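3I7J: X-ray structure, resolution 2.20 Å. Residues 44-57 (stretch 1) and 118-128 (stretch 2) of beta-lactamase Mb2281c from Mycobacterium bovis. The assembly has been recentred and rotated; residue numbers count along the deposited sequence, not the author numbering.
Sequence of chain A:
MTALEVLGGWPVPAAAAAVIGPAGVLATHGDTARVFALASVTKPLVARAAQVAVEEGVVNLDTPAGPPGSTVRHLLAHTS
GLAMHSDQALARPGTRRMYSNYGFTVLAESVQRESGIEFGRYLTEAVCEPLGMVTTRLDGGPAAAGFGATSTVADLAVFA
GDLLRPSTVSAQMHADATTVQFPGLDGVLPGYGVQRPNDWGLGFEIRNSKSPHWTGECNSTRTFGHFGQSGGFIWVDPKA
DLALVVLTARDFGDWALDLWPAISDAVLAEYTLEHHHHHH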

# COMPACT_ATOMS: atom_id res chain seq x y z
N PRO A 44 -1.93 -0.64 -2.30
CA PRO A 44 -1.00 0.27 -2.99
C PRO A 44 -1.02 0.04 -4.51
O PRO A 44 -0.84 0.98 -5.29
CB PRO A 44 0.35 -0.08 -2.36
CG PRO A 44 -0.04 -0.53 -0.98
CD PRO A 44 -1.24 -1.41 -1.26
N LEU A 45 -1.24 -1.20 -4.92
CA LEU A 45 -1.28 -1.53 -6.35
C LEU A 45 -2.52 -0.91 -6.99
O LEU A 45 -2.45 -0.29 -8.05
CB LEU A 45 -1.28 -3.05 -6.55
CG LEU A 45 -0.06 -3.84 -6.06
CD1 LEU A 45 -0.29 -5.32 -6.29
CD2 LEU A 45 1.20 -3.39 -6.80
N VAL A 46 -3.66 -1.08 -6.33
CA VAL A 46 -4.91 -0.54 -6.84
C VAL A 46 -4.86 0.98 -6.81
O VAL A 46 -5.33 1.65 -7.74
CB VAL A 46 -6.12 -1.04 -6.00
CG1 VAL A 46 -7.40 -0.35 -6.45
CG2 VAL A 46 -6.26 -2.55 -6.15
N ALA A 47 -4.28 1.53 -5.74
CA ALA A 47 -4.15 2.98 -5.62
C ALA A 47 -3.32 3.56 -6.77
O ALA A 47 -3.66 4.60 -7.32
CB ALA A 47 -3.51 3.34 -4.29
N ARG A 48 -2.24 2.87 -7.12
CA ARG A 48 -1.39 3.37 -8.19
C ARG A 48 -2.14 3.30 -9.52
O ARG A 48 -1.97 4.15 -10.40
CB ARG A 48 -0.10 2.56 -8.29
CG ARG A 48 0.96 3.21 -9.16
CD ARG A 48 1.34 4.57 -8.61
NE ARG A 48 2.77 4.81 -8.69
CZ ARG A 48 3.40 5.76 -8.00
NH1 ARG A 48 4.70 5.93 -8.13
NH2 ARG A 48 2.70 6.52 -7.16
N ALA A 49 -2.99 2.28 -9.65
CA ALA A 49 -3.79 2.11 -10.86
C ALA A 49 -4.80 3.26 -10.94
O ALA A 49 -5.04 3.81 -12.02
CB ALA A 49 -4.51 0.77 -10.83
N ALA A 50 -5.38 3.63 -9.80
CA ALA A 50 -6.35 4.73 -9.75
C ALA A 50 -5.66 6.07 -10.03
O ALA A 50 -6.27 6.99 -10.58
CB ALA A 50 -7.04 4.78 -8.39
N GLN A 51 -4.39 6.17 -9.65
CA GLN A 51 -3.61 7.37 -9.87
C GLN A 51 -3.32 7.50 -11.37
O GLN A 51 -3.39 8.60 -11.93
CB GLN A 51 -2.30 7.30 -9.10
CG GLN A 51 -2.45 7.57 -7.60
CD GLN A 51 -1.27 7.05 -6.81
OE1 GLN A 51 -0.14 7.05 -7.30
NE2 GLN A 51 -1.52 6.60 -5.58
N VAL A 52 -3.01 6.39 -12.02
CA VAL A 52 -2.75 6.41 -13.45
C VAL A 52 -4.04 6.82 -14.17
O VAL A 52 -4.00 7.58 -15.13
CB VAL A 52 -2.29 5.02 -13.97
CG1 VAL A 52 -2.19 5.04 -15.49
CG2 VAL A 52 -0.94 4.66 -13.36
N ALA A 53 -5.18 6.30 -13.71
CA ALA A 53 -6.47 6.63 -14.32
C ALA A 53 -6.77 8.13 -14.26
O ALA A 53 -7.32 8.70 -15.21
CB ALA A 53 -7.59 5.84 -13.65
N VAL A 54 -6.41 8.77 -13.15
CA VAL A 54 -6.63 10.19 -13.01
C VAL A 54 -5.79 10.91 -14.06
O VAL A 54 -6.26 11.83 -14.73
CB VAL A 54 -6.22 10.70 -11.60
CG1 VAL A 54 -6.26 12.23 -11.55
CG2 VAL A 54 -7.17 10.13 -10.54
N GLU A 55 -4.54 10.48 -14.22
CA GLU A 55 -3.66 11.11 -15.20
C GLU A 55 -4.10 10.86 -16.64
O GLU A 55 -3.83 11.69 -17.52
CB GLU A 55 -2.20 10.68 -14.99
CG GLU A 55 -1.67 11.10 -13.62
CD GLU A 55 -0.20 11.45 -13.61
OE1 GLU A 55 0.64 10.57 -13.81
OE2 GLU A 55 0.12 12.62 -13.40
N GLU A 56 -4.78 9.74 -16.90
CA GLU A 56 -5.27 9.44 -18.25
C GLU A 56 -6.50 10.32 -18.50
O GLU A 56 -6.89 10.55 -19.65
CB GLU A 56 -5.66 7.96 -18.40
CG GLU A 56 -4.52 6.92 -18.29
CD GLU A 56 -4.99 5.47 -18.45
OE1 GLU A 56 -6.16 5.16 -18.13
OE2 GLU A 56 -4.17 4.61 -18.89
N GLY A 57 -7.12 10.80 -17.43
CA GLY A 57 -8.31 11.61 -17.57
C GLY A 57 -9.57 10.78 -17.42
O GLY A 57 -10.68 11.32 -17.50
N GLU A 118 -12.08 -3.95 -17.67
CA GLU A 118 -12.25 -4.74 -16.45
C GLU A 118 -11.11 -4.35 -15.51
O GLU A 118 -9.94 -4.35 -15.91
CB GLU A 118 -12.24 -6.23 -16.77
CG GLU A 118 -12.59 -7.11 -15.59
CD GLU A 118 -11.39 -7.47 -14.76
OE1 GLU A 118 -11.52 -7.65 -13.53
OE2 GLU A 118 -10.30 -7.59 -15.36
N PHE A 119 -11.44 -4.02 -14.26
CA PHE A 119 -10.41 -3.57 -13.34
C PHE A 119 -9.16 -4.41 -13.21
O PHE A 119 -8.06 -3.87 -13.17
CB PHE A 119 -10.97 -3.31 -11.94
CG PHE A 119 -10.01 -2.54 -11.07
CD1 PHE A 119 -9.75 -1.20 -11.34
CD2 PHE A 119 -9.28 -3.17 -10.08
CE1 PHE A 119 -8.77 -0.50 -10.63
CE2 PHE A 119 -8.30 -2.49 -9.36
CZ PHE A 119 -8.05 -1.16 -9.64
N GLY A 120 -9.30 -5.73 -13.12
CA GLY A 120 -8.13 -6.57 -13.01
C GLY A 120 -7.23 -6.35 -14.21
O GLY A 120 -6.01 -6.25 -14.08
N ARG A 121 -7.83 -6.26 -15.39
CA ARG A 121 -7.08 -6.04 -16.62
C ARG A 121 -6.54 -4.62 -16.66
O ARG A 121 -5.47 -4.38 -17.20
CB ARG A 121 -7.97 -6.31 -17.83
CG ARG A 121 -7.34 -5.96 -19.17
CD ARG A 121 -8.34 -6.16 -20.29
NE ARG A 121 -7.80 -5.77 -21.59
CZ ARG A 121 -8.47 -5.89 -22.74
NH1 ARG A 121 -9.70 -6.39 -22.74
NH2 ARG A 121 -7.90 -5.52 -23.88
N TYR A 122 -7.29 -3.68 -16.09
CA TYR A 122 -6.84 -2.29 -16.08
C TYR A 122 -5.58 -2.17 -15.22
O TYR A 122 -4.64 -1.46 -15.58
CB TYR A 122 -7.92 -1.36 -15.52
CG TYR A 122 -7.51 0.09 -15.59
CD1 TYR A 122 -7.74 0.84 -16.75
CD2 TYR A 122 -6.81 0.69 -14.54
CE1 TYR A 122 -7.27 2.14 -16.86
CE2 TYR A 122 -6.33 2.00 -14.65
CZ TYR A 122 -6.57 2.71 -15.81
OH TYR A 122 -6.08 3.99 -15.94
N LEU A 123 -5.58 -2.86 -14.08
CA LEU A 123 -4.43 -2.84 -13.18
C LEU A 123 -3.17 -3.32 -13.90
O LEU A 123 -2.11 -2.70 -13.82
CB LEU A 123 -4.69 -3.74 -11.96
CG LEU A 123 -3.46 -4.08 -11.10
CD1 LEU A 123 -2.81 -2.81 -10.58
CD2 LEU A 123 -3.90 -4.96 -9.93
N THR A 124 -3.31 -4.43 -14.62
CA THR A 124 -2.21 -5.03 -15.36
C THR A 124 -1.64 -4.07 -16.41
O THR A 124 -0.44 -3.83 -16.44
CB THR A 124 -2.67 -6.32 -16.07
OG1 THR A 124 -3.17 -7.25 -15.10
CG2 THR A 124 -1.53 -6.97 -16.83
N GLU A 125 -2.51 -3.53 -17.25
CA GLU A 125 -2.08 -2.63 -18.32
C GLU A 125 -1.59 -1.27 -17.85
O GLU A 125 -0.76 -0.64 -18.51
CB GLU A 125 -3.21 -2.43 -19.33
CG GLU A 125 -3.87 -3.72 -19.79
CD GLU A 125 -5.00 -3.49 -20.78
OE1 GLU A 125 -5.52 -2.35 -20.85
OE2 GLU A 125 -5.38 -4.44 -21.49
N ALA A 126 -2.08 -0.80 -16.71
CA ALA A 126 -1.67 0.52 -16.24
C ALA A 126 -0.48 0.51 -15.28
O ALA A 126 0.25 1.50 -15.18
CB ALA A 126 -2.86 1.22 -15.58
N VAL A 127 -0.29 -0.61 -14.60
CA VAL A 127 0.77 -0.69 -13.61
C VAL A 127 1.74 -1.86 -13.75
O VAL A 127 2.94 -1.66 -13.92
CB VAL A 127 0.15 -0.76 -12.20
CG1 VAL A 127 1.22 -0.92 -11.15
CG2 VAL A 127 -0.69 0.49 -11.95
N CYS A 128 1.21 -3.07 -13.67
CA CYS A 128 2.03 -4.27 -13.74
C CYS A 128 2.80 -4.49 -15.04
O CYS A 128 4.01 -4.71 -15.01
CB CYS A 128 1.16 -5.48 -13.41
SG CYS A 128 0.49 -5.40 -11.72

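Two helices, 44-56 and 119-128, cross here at 77° with their axes 8.8 Å apart, and they bury 513 Å² between them. Despite the steep crossing, contacts run from Leu 45 to Glu 56 on the first helix and from Phe 119 to Val 127 on the second. Tyr 122, Ala 49 and Val 127 cover the most surface.

Ala 49 marks the centre. Its CA lies 5.5 Å from the CA of Leu 123, the nearest CA pair across the stretches, and its CA-to-CB bond points toward the other helix. The methyl sits as a knob among Phe 119, Tyr 122, Leu 123 and Val 127, with Ala 49 CB 4.0 Å from both Leu 123 CD1 and Val 127 CG2 and 4.2 Å from Phe 119 CZ. The small residue brings backbone into the packing as well: Val 127 CG2 lies 3.7 Å from Ala 49 CA. The rule to read from this is a small knob at the point of closest CA approach, with larger side chains supplied by the partner helix around it.

Tyr 122 is the reciprocal knob, and a long one. With chi1 in t, its ring reaches into a hole formed by Ala 49, Val 52, Ala 53 and Glu 56. Ala 49 O lies at the ring edge, 3.4 Å from Tyr 122 CE2, while Ala 53 CB packs 3.9 Å from Tyr 122 CZ. Beyond the apolar part of the hole, Tyr 122 OH donates a very short hydrogen bond of 2.5 Å to Glu 56 OE1. This is the one hydrogen bond across the stretches, and it joins a buried tyrosine to the carboxylate of exposed Glu 56 in the last helical turn, just before Gly 57 ends the helix in a Schellman motif. Ala 53 N is also near, 3.3 Å from Tyr 122 OH, but the angle is too poor for a hydrogen bond.

Val 127 works through CG2, which touches Ala 49 and also lies 4.2 Å from Arg 48 CG and 4.4 Å from Val 52 CG2. The end of Arg 48 leads away from the contact, so its aliphatic part packs here while Arg 48 NH2 bonds Gln 51 OE1 at 2.9 Å.

Apolar pairs extend the patch: Val 46 CG1 meets Phe 119 CZ at 3.4 Å, and Val 52 CG1 meets Ala 126 CB at 3.9 Å. Both Phe 119 and Leu 123 have CA-to-CB bonds that point sideways, yet their side-chain ends come nearer to the first helix.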